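Local coordinates for type-2Ba cytolytic delta-endotoxin (Bacillus thuringiensis serovar israelensis, PDB 2RCI), which probably kills the larvae of dipteran insects by making pores in the epithelial cell membrane of their midgut, at residues A24-D36 with F44-N56. Sequence-based numbering, arbitrary orientation.
Sequences AIRLTNTFQGAID and FEKALQIANGLPN
Ile50 is the main bump of the helix 44-53 surface, and its two branches settle into neighbouring hollows of 24-36. With chi1 at -72° Ile50 turns CG1 away from its carbonyl carbon, which sets the Ile50 CG2 methyl over one face of the Phe31 ring, a CH-pi contact 4.0 Å from the ring centroid and displaced toward the CE2 rim. Ile50 CG2 is also pressed to within 3.4 Å of Thr30 CG2, closer than two methyls normally pack. The extended other branch carries Ile50 CD1 into the dip where Gly33 bares the backbone, 3.6 Å from Ala34 N. The Phe31 ring in turn wedges toward helix 44-53, where Ala47 O meets the ring edge close to its plane, 3.6 Å from Phe31 CE2, and CZ lies near Ala51 CB.

Helices 24-31 and 44-53 form a helical hairpin, their N-to-C directions 140° apart, in one of the two helix layers that flank the beta-sheet of this Cyt toxin. Phe31 and Ala47 also rest on strand 177-192, through Val189 and Leu187 respectively. Near the loop that joins them the backbones draw together: Ala34 and Ala47 meet methyl to methyl, CB to CB 3.8 Å, with CA atoms only 5.0 Å apart. Lys46 closes the outer side of this end, its chain bent at chi2 (76°) and laid along Gly33 O, which Lys46 CG approaches to 3.3 Å. Toward the other end the helices splay, and Leu54, just beyond helix 44-53, bridges the wider gap: Leu54 CD2 touches Leu27 CD2 at 3.8 Å and skirts the Thr30 methyl, while CD1 approaches the Phe31 ring obliquely at CE1.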
loop_
_atom_site.group_PDB
_atom_site.type_symbol
_atom_site.label_atom_id
_atom_site.label_comp_id
_atom_site.label_asym_id
_atom_site.label_seq_id
_atom_site.Cartn_x
_atom_site.Cartn_y
_atom_site.Cartn_z
ATOM N N ALA A 24 -8.464 4.051 14.131
ATOM C CA ALA A 24 -7.567 3.380 13.172
ATOM C C ALA A 24 -7.783 1.859 13.102
ATOM O O ALA A 24 -7.821 1.280 12.018
ATOM C CB ALA A 24 -6.122 3.710 13.493
ATOM N N ILE A 25 -7.946 1.220 14.261
ATOM C CA ILE A 25 -8.173 -0.214 14.315
ATOM C C ILE A 25 -9.501 -0.553 13.643
ATOM O O ILE A 25 -9.573 -1.505 12.855
ATOM C CB ILE A 25 -8.156 -0.748 15.797
ATOM C CG1 ILE A 25 -6.743 -0.677 16.377
ATOM C CG2 ILE A 25 -8.715 -2.201 15.879
ATOM C CD1 ILE A 25 -6.689 -0.738 17.921
ATOM N N ARG A 26 -10.538 0.231 13.952
ATOM C CA ARG A 26 -11.882 -0.013 13.418
ATOM C C ARG A 26 -11.837 0.029 11.879
ATOM O O ARG A 26 -12.303 -0.905 11.194
ATOM C CB ARG A 26 -12.885 1.034 13.940
ATOM C CG ARG A 26 -14.312 0.770 13.404
ATOM C CD ARG A 26 -15.333 1.730 13.917
ATOM N NE ARG A 26 -15.198 3.080 13.376
ATOM C CZ ARG A 26 -14.730 4.111 14.065
ATOM N NH1 ARG A 26 -14.325 3.961 15.332
ATOM N NH2 ARG A 26 -14.670 5.301 13.495
ATOM N N LEU A 27 -11.242 1.110 11.360
ATOM C CA LEU A 27 -11.200 1.357 9.907
ATOM C C LEU A 27 -10.317 0.353 9.162
ATOM O O LEU A 27 -10.664 -0.096 8.089
ATOM C CB LEU A 27 -10.828 2.805 9.600
ATOM C CG LEU A 27 -11.797 3.893 10.127
ATOM C CD1 LEU A 27 -11.230 5.312 9.963
ATOM C CD2 LEU A 27 -13.210 3.803 9.489
ATOM N N THR A 28 -9.185 -0.008 9.755
ATOM C CA THR A 28 -8.324 -1.064 9.224
ATOM C C THR A 28 -9.099 -2.390 9.177
ATOM O O THR A 28 -9.100 -3.078 8.156
ATOM C CB THR A 28 -7.036 -1.153 10.072
ATOM O OG1 THR A 28 -6.326 0.089 9.949
ATOM C CG2 THR A 28 -6.131 -2.325 9.625
ATOM N N ASN A 29 -9.791 -2.734 10.272
ATOM C CA ASN A 29 -10.649 -3.930 10.288
ATOM C C ASN A 29 -11.691 -3.931 9.168
ATOM O O ASN A 29 -11.937 -4.959 8.538
ATOM C CB ASN A 29 -11.369 -4.089 11.641
ATOM C CG ASN A 29 -10.476 -4.661 12.725
ATOM O OD1 ASN A 29 -9.358 -5.107 12.459
ATOM N ND2 ASN A 29 -10.977 -4.670 13.962
ATOM N N THR A 30 -12.283 -2.766 8.926
ATOM C CA THR A 30 -13.366 -2.613 7.948
ATOM C C THR A 30 -12.867 -2.931 6.532
ATOM O O THR A 30 -13.551 -3.604 5.761
ATOM C CB THR A 30 -13.984 -1.205 8.034
ATOM O OG1 THR A 30 -14.545 -1.026 9.339
ATOM C CG2 THR A 30 -15.101 -1.026 7.015
ATOM N N PHE A 31 -11.655 -2.478 6.219
ATOM C CA PHE A 31 -11.056 -2.759 4.914
ATOM C C PHE A 31 -10.547 -4.168 4.650
ATOM O O PHE A 31 -10.273 -4.504 3.500
ATOM C CB PHE A 31 -10.035 -1.693 4.521
ATOM C CG PHE A 31 -10.673 -0.425 4.116
ATOM C CD1 PHE A 31 -10.817 0.616 5.025
ATOM C CD2 PHE A 31 -11.221 -0.298 2.832
ATOM C CE1 PHE A 31 -11.479 1.787 4.646
ATOM C CE2 PHE A 31 -11.869 0.846 2.451
ATOM C CZ PHE A 31 -11.995 1.904 3.346
ATOM N N GLN A 32 -10.444 -5.000 5.686
ATOM C CA GLN A 32 -10.236 -6.447 5.476
ATOM C C GLN A 32 -11.281 -7.028 4.511
ATOM O O GLN A 32 -10.986 -7.952 3.738
ATOM C CB GLN A 32 -10.251 -7.217 6.800
ATOM C CG GLN A 32 -9.211 -6.751 7.834
ATOM C CD GLN A 32 -7.762 -6.895 7.369
ATOM O OE1 GLN A 32 -7.448 -7.691 6.465
ATOM N NE2 GLN A 32 -6.864 -6.126 8.000
ATOM N N GLY A 33 -12.482 -6.449 4.541
ATOM C CA GLY A 33 -13.594 -6.853 3.669
ATOM C C GLY A 33 -13.338 -6.704 2.171
ATOM O O GLY A 33 -14.055 -7.301 1.354
ATOM N N ALA A 34 -12.327 -5.918 1.795
ATOM C CA ALA A 34 -11.967 -5.779 0.367
ATOM C C ALA A 34 -10.995 -6.852 -0.170
ATOM O O ALA A 34 -10.633 -6.836 -1.357
ATOM C CB ALA A 34 -11.415 -4.399 0.097
ATOM N N ILE A 35 -10.563 -7.763 0.692
ATOM C CA ILE A 35 -9.636 -8.849 0.301
ATOM C C ILE A 35 -10.414 -10.054 -0.257
ATOM O O ILE A 35 -11.319 -10.566 0.411
ATOM C CB ILE A 35 -8.744 -9.274 1.498
ATOM C CG1 ILE A 35 -7.841 -8.112 1.970
ATOM C CG2 ILE A 35 -7.907 -10.532 1.185
ATOM C CD1 ILE A 35 -7.070 -7.453 0.854
ATOM N N ASP A 36 -10.093 -10.480 -1.485
ATOM C CA ASP A 36 -10.700 -11.716 -2.039
ATOM C C ASP A 36 -10.289 -12.920 -1.185
ATOM O O ASP A 36 -9.099 -13.106 -0.894
ATOM C CB ASP A 36 -10.279 -11.941 -3.498
ATOM C CG ASP A 36 -10.997 -13.123 -4.151
ATOM O OD1 ASP A 36 -10.576 -14.300 -3.970
ATOM O OD2 ASP A 36 -11.999 -12.866 -4.858
ATOM N N PHE A 44 -10.751 -3.507 -5.641
ATOM C CA PHE A 44 -10.993 -2.048 -5.719
ATOM C C PHE A 44 -12.475 -1.690 -5.611
ATOM O O PHE A 44 -12.873 -0.749 -4.884
ATOM C CB PHE A 44 -10.411 -1.527 -7.038
ATOM C CG PHE A 44 -10.425 -0.023 -7.175
ATOM C CD1 PHE A 44 -9.699 0.777 -6.298
ATOM C CD2 PHE A 44 -11.129 0.577 -8.222
ATOM C CE1 PHE A 44 -9.699 2.153 -6.438
ATOM C CE2 PHE A 44 -11.149 1.938 -8.382
ATOM C CZ PHE A 44 -10.417 2.743 -7.488
ATOM N N GLU A 45 -13.297 -2.435 -6.353
ATOM C CA GLU A 45 -14.728 -2.181 -6.381
ATOM C C GLU A 45 -15.285 -2.353 -4.971
ATOM O O GLU A 45 -16.053 -1.530 -4.503
ATOM C CB GLU A 45 -15.415 -3.150 -7.342
ATOM C CG GLU A 45 -16.942 -3.077 -7.297
ATOM C CD GLU A 45 -17.639 -4.226 -8.044
ATOM O OE1 GLU A 45 -16.959 -5.105 -8.601
ATOM O OE2 GLU A 45 -18.894 -4.250 -8.055
ATOM N N LYS A 46 -14.894 -3.443 -4.313
ATOM C CA LYS A 46 -15.351 -3.687 -2.935
ATOM C C LYS A 46 -14.834 -2.631 -1.951
ATOM O O LYS A 46 -15.568 -2.195 -1.046
ATOM C CB LYS A 46 -14.942 -5.103 -2.481
ATOM C CG LYS A 46 -15.340 -5.451 -1.033
ATOM C CD LYS A 46 -16.826 -5.765 -0.903
ATOM C CE LYS A 46 -17.181 -6.141 0.542
ATOM N NZ LYS A 46 -18.658 -6.230 0.705
ATOM N N ALA A 47 -13.569 -2.237 -2.102
ATOM C CA ALA A 47 -13.013 -1.182 -1.251
ATOM C C ALA A 47 -13.799 0.120 -1.409
ATOM O O ALA A 47 -14.095 0.795 -0.435
ATOM C CB ALA A 47 -11.520 -0.965 -1.536
ATOM N N LEU A 48 -14.178 0.458 -2.641
ATOM C CA LEU A 48 -15.035 1.616 -2.859
ATOM C C LEU A 48 -16.445 1.459 -2.269
ATOM O O LEU A 48 -17.005 2.410 -1.746
ATOM C CB LEU A 48 -15.094 1.985 -4.340
ATOM C CG LEU A 48 -13.829 2.689 -4.848
ATOM C CD1 LEU A 48 -13.895 2.846 -6.335
ATOM C CD2 LEU A 48 -13.705 4.078 -4.191
ATOM N N GLN A 49 -17.012 0.263 -2.346
ATOM C CA GLN A 49 -18.310 0.014 -1.686
ATOM C C GLN A 49 -18.173 0.257 -0.176
ATOM O O GLN A 49 -19.006 0.917 0.438
ATOM C CB GLN A 49 -18.789 -1.411 -1.942
ATOM C CG GLN A 49 -19.126 -1.726 -3.404
ATOM C CD GLN A 49 -20.342 -0.951 -3.920
ATOM O OE1 GLN A 49 -21.414 -0.939 -3.297
ATOM N NE2 GLN A 49 -20.177 -0.299 -5.051
ATOM N N ILE A 50 -17.104 -0.263 0.409
ATOM C CA ILE A 50 -16.853 -0.108 1.844
ATOM C C ILE A 50 -16.708 1.380 2.221
ATOM O O ILE A 50 -17.362 1.857 3.154
ATOM C CB ILE A 50 -15.624 -0.921 2.287
ATOM C CG1 ILE A 50 -15.947 -2.424 2.274
ATOM C CG2 ILE A 50 -15.135 -0.473 3.665
ATOM C CD1 ILE A 50 -14.717 -3.343 2.393
ATOM N N ALA A 51 -15.882 2.104 1.470
ATOM C CA ALA A 51 -15.724 3.545 1.646
ATOM C C ALA A 51 -17.081 4.278 1.590
ATOM O O ALA A 51 -17.364 5.128 2.439
ATOM C CB ALA A 51 -14.730 4.111 0.647
ATOM N N ASN A 52 -17.921 3.905 0.621
ATOM C CA ASN A 52 -19.267 4.459 0.466
ATOM C C ASN A 52 -20.157 4.249 1.680
ATOM O O ASN A 52 -21.065 5.063 1.946
ATOM C CB ASN A 52 -19.991 3.832 -0.753
ATOM C CG ASN A 52 -21.221 4.642 -1.184
ATOM O OD1 ASN A 52 -21.136 5.855 -1.337
ATOM N ND2 ASN A 52 -22.361 3.958 -1.398
ATOM N N GLY A 53 -19.940 3.151 2.397
ATOM C CA GLY A 53 -20.786 2.844 3.554
ATOM C C GLY A 53 -20.353 3.529 4.835
ATOM O O GLY A 53 -21.072 3.466 5.851
ATOM N N LEU A 54 -19.190 4.178 4.821
ATOM C CA LEU A 54 -18.665 4.737 6.069
ATOM C C LEU A 54 -19.347 6.046 6.441
ATOM O O LEU A 54 -19.530 6.902 5.573
ATOM C CB LEU A 54 -17.155 4.950 5.986
ATOM C CG LEU A 54 -16.252 3.715 5.948
ATOM C CD1 LEU A 54 -14.850 4.220 5.580
ATOM C CD2 LEU A 54 -16.218 2.961 7.296
ATOM N N PRO A 55 -19.711 6.213 7.736
ATOM C CA PRO A 55 -20.318 7.479 8.151
ATOM C C PRO A 55 -19.317 8.632 8.181
ATOM O O PRO A 55 -18.113 8.406 8.425
ATOM C CB PRO A 55 -20.808 7.182 9.578
ATOM C CG PRO A 55 -19.929 6.104 10.076
ATOM C CD PRO A 55 -19.592 5.259 8.858
ATOM N N ASN A 56 -19.799 9.852 7.945
ATOM C CA ASN A 56 -18.960 11.049 8.096
ATOM C C ASN A 56 -17.635 10.932 7.318
ATOM O O ASN A 56 -16.583 11.295 7.828
ATOM C CB ASN A 56 -18.653 11.277 9.582
ATOM C CG ASN A 56 -19.916 11.331 10.441
ATOM O OD1 ASN A 56 -20.129 10.482 11.305
ATOM N ND2 ASN A 56 -20.757 12.325 10.186
#